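Long-range contact in glucose-binding protein (Thermus thermophilus HB27, PDB 2B3B), which binds glucose between its two lobes and probably delivers it to a binding-protein-dependent sugar transport system: residues 7-12 and 62-67. Numbering follows the deposited sequence.
Sequences SWWAGD and TFQVHA. With GLC (alpha-D-glucopyranose), chain G.
Gln-64 OE1 accepts from the backbone N of Trp-8 at 2.9 Å, and an N-H...O angle of 168° makes the bond nearly straight, although the donor is tilted somewhat from the carbonyl plane. An extended chain, CG anti to the backbone N, carries the amide of Gln-64 between two indoles: its plane is 18° from that of Trp-8 and 28° from that of Trp-9, so both pairs are stacked. NE2 lies 3.2 Å above the Trp-8 plane toward the rim and donates to Asp-278, a second hold on the amide's rotation. Strands 2-7 and 62-66 run parallel in the sheet of one lobe of this periplasmic-binding-protein fold, and the sugar sits at their C-terminal ends. There Trp-9 NE1 donates to glucose O3 at 2.9 Å, and His-66 NE2, with ND1 bonded to Glu-70, reaches O2 at 2.7 Å. Trp-8 and His-66 form an offset edge-to-face pair, centroids 5.2 Å apart. A leucine in place of Trp-8 would probably leave one amide face without its flat partner, take away the ring edge beside the imidazole, and remove the weak NE1 bond to the sugar's O5. Before the tryptophans, Ser-7 OG accepts from Trp-9 N at 3.1 Å, forming an ST turn.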
ATOM      1  N   SER A   7      -0.703  -9.416 -11.622  1.00 19.66           N
ATOM      2  CA  SER A   7      -0.433  -8.812 -10.331  1.00 18.66           C
ATOM      3  C   SER A   7       1.074  -8.570 -10.173  1.00 18.50           C
ATOM      4  O   SER A   7       1.871  -8.926 -11.046  1.00 17.55           O
ATOM      5  CB  SER A   7      -0.914  -9.728  -9.197  1.00 18.97           C
ATOM      6  OG  SER A   7      -0.017 -10.790  -8.932  1.00 17.88           O
ATOM      7  N   TRP A   8       1.454  -7.977  -9.055  1.00 17.98           N
ATOM      8  CA  TRP A   8       2.867  -7.886  -8.735  1.00 18.73           C
ATOM      9  C   TRP A   8       3.229  -8.737  -7.535  1.00 19.07           C
ATOM     10  O   TRP A   8       4.235  -8.513  -6.865  1.00 19.24           O
ATOM     11  CB  TRP A   8       3.304  -6.429  -8.599  1.00 18.53           C
ATOM     12  CG  TRP A   8       2.695  -5.549  -7.570  1.00 17.59           C
ATOM     13  CD1 TRP A   8       3.177  -5.306  -6.323  1.00 18.73           C
ATOM     14  CD2 TRP A   8       1.594  -4.657  -7.757  1.00 17.19           C
ATOM     15  NE1 TRP A   8       2.418  -4.342  -5.691  1.00 17.65           N
ATOM     16  CE2 TRP A   8       1.445  -3.913  -6.557  1.00 18.78           C
ATOM     17  CE3 TRP A   8       0.733  -4.394  -8.829  1.00 18.22           C
ATOM     18  CZ2 TRP A   8       0.440  -2.946  -6.389  1.00 18.11           C
ATOM     19  CZ3 TRP A   8      -0.279  -3.424  -8.658  1.00 18.51           C
ATOM     20  CH2 TRP A   8      -0.416  -2.730  -7.448  1.00 19.09           C
ATOM     21  N   TRP A   9       2.435  -9.772  -7.288  1.00 19.54           N
ATOM     22  CA  TRP A   9       2.669 -10.589  -6.111  1.00 19.73           C
ATOM     23  C   TRP A   9       3.665 -11.708  -6.405  1.00 20.47           C
ATOM     24  O   TRP A   9       3.341 -12.891  -6.321  1.00 20.56           O
ATOM     25  CB  TRP A   9       1.345 -11.116  -5.576  1.00 19.23           C
ATOM     26  CG  TRP A   9       0.554 -10.046  -4.940  1.00 18.81           C
ATOM     27  CD1 TRP A   9       1.028  -8.961  -4.223  1.00 18.91           C
ATOM     28  CD2 TRP A   9      -0.872  -9.931  -4.939  1.00 19.42           C
ATOM     29  NE1 TRP A   9      -0.017  -8.180  -3.815  1.00 19.28           N
ATOM     30  CE2 TRP A   9      -1.196  -8.760  -4.210  1.00 16.61           C
ATOM     31  CE3 TRP A   9      -1.910 -10.696  -5.501  1.00 17.94           C
ATOM     32  CZ2 TRP A   9      -2.512  -8.343  -4.015  1.00 19.85           C
ATOM     33  CZ3 TRP A   9      -3.224 -10.280  -5.312  1.00 19.20           C
ATOM     34  CH2 TRP A   9      -3.516  -9.113  -4.572  1.00 18.72           C
ATOM     35  N   ALA A  10       4.893 -11.315  -6.750  1.00 20.79           N
ATOM     36  CA  ALA A  10       5.917 -12.255  -7.180  1.00 20.82           C
ATOM     37  C   ALA A  10       6.737 -12.659  -5.988  1.00 20.76           C
ATOM     38  O   ALA A  10       6.723 -11.987  -4.959  1.00 20.79           O
ATOM     39  CB  ALA A  10       6.781 -11.624  -8.231  1.00 21.56           C
ATOM     40  N   GLY A  11       7.445 -13.778  -6.120  1.00 21.72           N
ATOM     41  CA  GLY A  11       8.392 -14.240  -5.115  1.00 21.14           C
ATOM     42  C   GLY A  11       7.748 -14.422  -3.760  1.00 21.63           C
ATOM     43  O   GLY A  11       6.703 -15.100  -3.636  1.00 22.22           O
ATOM     44  N   ASP A  12       8.325 -13.786  -2.749  1.00 20.36           N
ATOM     45  CA  ASP A  12       7.828 -13.951  -1.384  1.00 21.56           C
ATOM     46  C   ASP A  12       6.558 -13.159  -1.077  1.00 21.02           C
ATOM     47  O   ASP A  12       6.052 -13.226   0.056  1.00 20.95           O
ATOM     48  CB  ASP A  12       8.912 -13.671  -0.332  1.00 21.24           C
ATOM     49  CG  ASP A  12       9.422 -12.239  -0.355  1.00 24.16           C
ATOM     50  OD1 ASP A  12       8.590 -11.287  -0.394  1.00 24.92           O
ATOM     51  OD2 ASP A  12      10.687 -12.084  -0.298  1.00 22.09           O
ATOM     52  N   THR A  62      -7.929 -10.311 -15.640  1.00 22.88           N
ATOM     53  CA  THR A  62      -8.137  -9.460 -14.485  1.00 22.34           C
ATOM     54  C   THR A  62      -6.766  -8.987 -14.001  1.00 21.76           C
ATOM     55  O   THR A  62      -5.744  -9.661 -14.244  1.00 20.83           O
ATOM     56  CB  THR A  62      -8.864 -10.209 -13.351  1.00 22.28           C
ATOM     57  OG1 THR A  62      -9.208  -9.297 -12.298  1.00 22.68           O
ATOM     58  CG2 THR A  62      -8.008 -11.364 -12.806  1.00 22.66           C
ATOM     59  N   PHE A  63      -6.734  -7.836 -13.343  1.00 20.83           N
ATOM     60  CA  PHE A  63      -5.460  -7.309 -12.848  1.00 20.29           C
ATOM     61  C   PHE A  63      -5.596  -6.654 -11.492  1.00 19.68           C
ATOM     62  O   PHE A  63      -6.600  -5.978 -11.190  1.00 20.53           O
ATOM     63  CB  PHE A  63      -4.790  -6.370 -13.875  1.00 20.24           C
ATOM     64  CG  PHE A  63      -5.607  -5.164 -14.246  1.00 19.27           C
ATOM     65  CD1 PHE A  63      -5.577  -4.014 -13.467  1.00 19.75           C
ATOM     66  CD2 PHE A  63      -6.371  -5.161 -15.413  1.00 20.29           C
ATOM     67  CE1 PHE A  63      -6.326  -2.870 -13.817  1.00 20.30           C
ATOM     68  CE2 PHE A  63      -7.108  -4.039 -15.778  1.00 21.00           C
ATOM     69  CZ  PHE A  63      -7.086  -2.879 -14.972  1.00 20.87           C
ATOM     70  N   GLN A  64      -4.572  -6.867 -10.672  1.00 19.12           N
ATOM     71  CA  GLN A  64      -4.426  -6.197  -9.394  1.00 18.09           C
ATOM     72  C   GLN A  64      -4.434  -4.689  -9.622  1.00 18.37           C
ATOM     73  O   GLN A  64      -3.741  -4.182 -10.492  1.00 16.48           O
ATOM     74  CB  GLN A  64      -3.104  -6.597  -8.754  1.00 18.37           C
ATOM     75  CG  GLN A  64      -2.882  -6.060  -7.373  1.00 18.14           C
ATOM     76  CD  GLN A  64      -1.493  -6.374  -6.804  1.00 16.56           C
ATOM     77  OE1 GLN A  64      -0.749  -7.178  -7.342  1.00 16.90           O
ATOM     78  NE2 GLN A  64      -1.156  -5.720  -5.712  1.00 14.43           N
ATOM     79  N   VAL A  65      -5.222  -3.980  -8.826  1.00 18.77           N
ATOM     80  CA  VAL A  65      -5.346  -2.550  -8.983  1.00 18.34           C
ATOM     81  C   VAL A  65      -5.818  -1.979  -7.674  1.00 17.84           C
ATOM     82  O   VAL A  65      -6.624  -2.581  -6.962  1.00 17.16           O
ATOM     83  CB  VAL A  65      -6.308  -2.195 -10.164  1.00 18.56           C
ATOM     84  CG1 VAL A  65      -7.715  -2.783  -9.952  1.00 18.05           C
ATOM     85  CG2 VAL A  65      -6.371  -0.658 -10.387  1.00 20.22           C
ATOM     86  N   HIS A  66      -5.298  -0.803  -7.343  1.00 17.63           N
ATOM     87  CA  HIS A  66      -5.635  -0.147  -6.125  1.00 17.32           C
ATOM     88  C   HIS A  66      -6.997   0.528  -6.225  1.00 18.23           C
ATOM     89  O   HIS A  66      -7.283   1.241  -7.198  1.00 19.08           O
ATOM     90  CB  HIS A  66      -4.569   0.899  -5.741  1.00 17.02           C
ATOM     91  CG  HIS A  66      -3.281   0.299  -5.267  1.00 15.24           C
ATOM     92  ND1 HIS A  66      -2.054   0.624  -5.801  1.00 15.85           N
ATOM     93  CD2 HIS A  66      -3.046  -0.630  -4.321  1.00 14.22           C
ATOM     94  CE1 HIS A  66      -1.112  -0.062  -5.182  1.00 15.82           C
ATOM     95  NE2 HIS A  66      -1.686  -0.817  -4.263  1.00 14.60           N
ATOM     96  N   ALA A  67      -7.808   0.328  -5.195  1.00 18.28           N
ATOM     97  CA  ALA A  67      -9.051   1.045  -5.063  1.00 19.32           C
ATOM     98  C   ALA A  67      -8.767   2.540  -4.904  1.00 19.89           C
ATOM     99  O   ALA A  67      -7.856   2.943  -4.136  1.00 20.63           O
ATOM    100  CB  ALA A  67      -9.843   0.536  -3.845  1.00 19.44           C
TER
HETATM  101  C1  GLC G2605       1.370  -2.537  -3.167  1.00 20.33           C
HETATM  102  C2  GLC G2605       0.179  -3.499  -2.823  1.00 18.08           C
HETATM  103  C3  GLC G2605       0.498  -4.657  -1.868  1.00 16.36           C
HETATM  104  C4  GLC G2605       1.962  -5.090  -1.990  1.00 15.64           C
HETATM  105  C5  GLC G2605       2.902  -3.891  -1.765  1.00 15.84           C
HETATM  106  C6  GLC G2605       4.402  -4.195  -1.909  1.00 14.64           C
HETATM  107  O1  GLC G2605       1.111  -1.186  -3.070  1.00 21.33           O
HETATM  108  O2  GLC G2605      -1.070  -2.842  -2.549  1.00 17.59           O
HETATM  109  O3  GLC G2605      -0.326  -5.758  -2.221  1.00 17.28           O
HETATM  110  O4  GLC G2605       2.253  -6.096  -1.034  1.00 15.51           O
HETATM  111  O5  GLC G2605       2.662  -2.806  -2.645  1.00 14.15           O
HETATM  112  O6  GLC G2605       4.696  -4.661  -3.193  1.00 14.44           O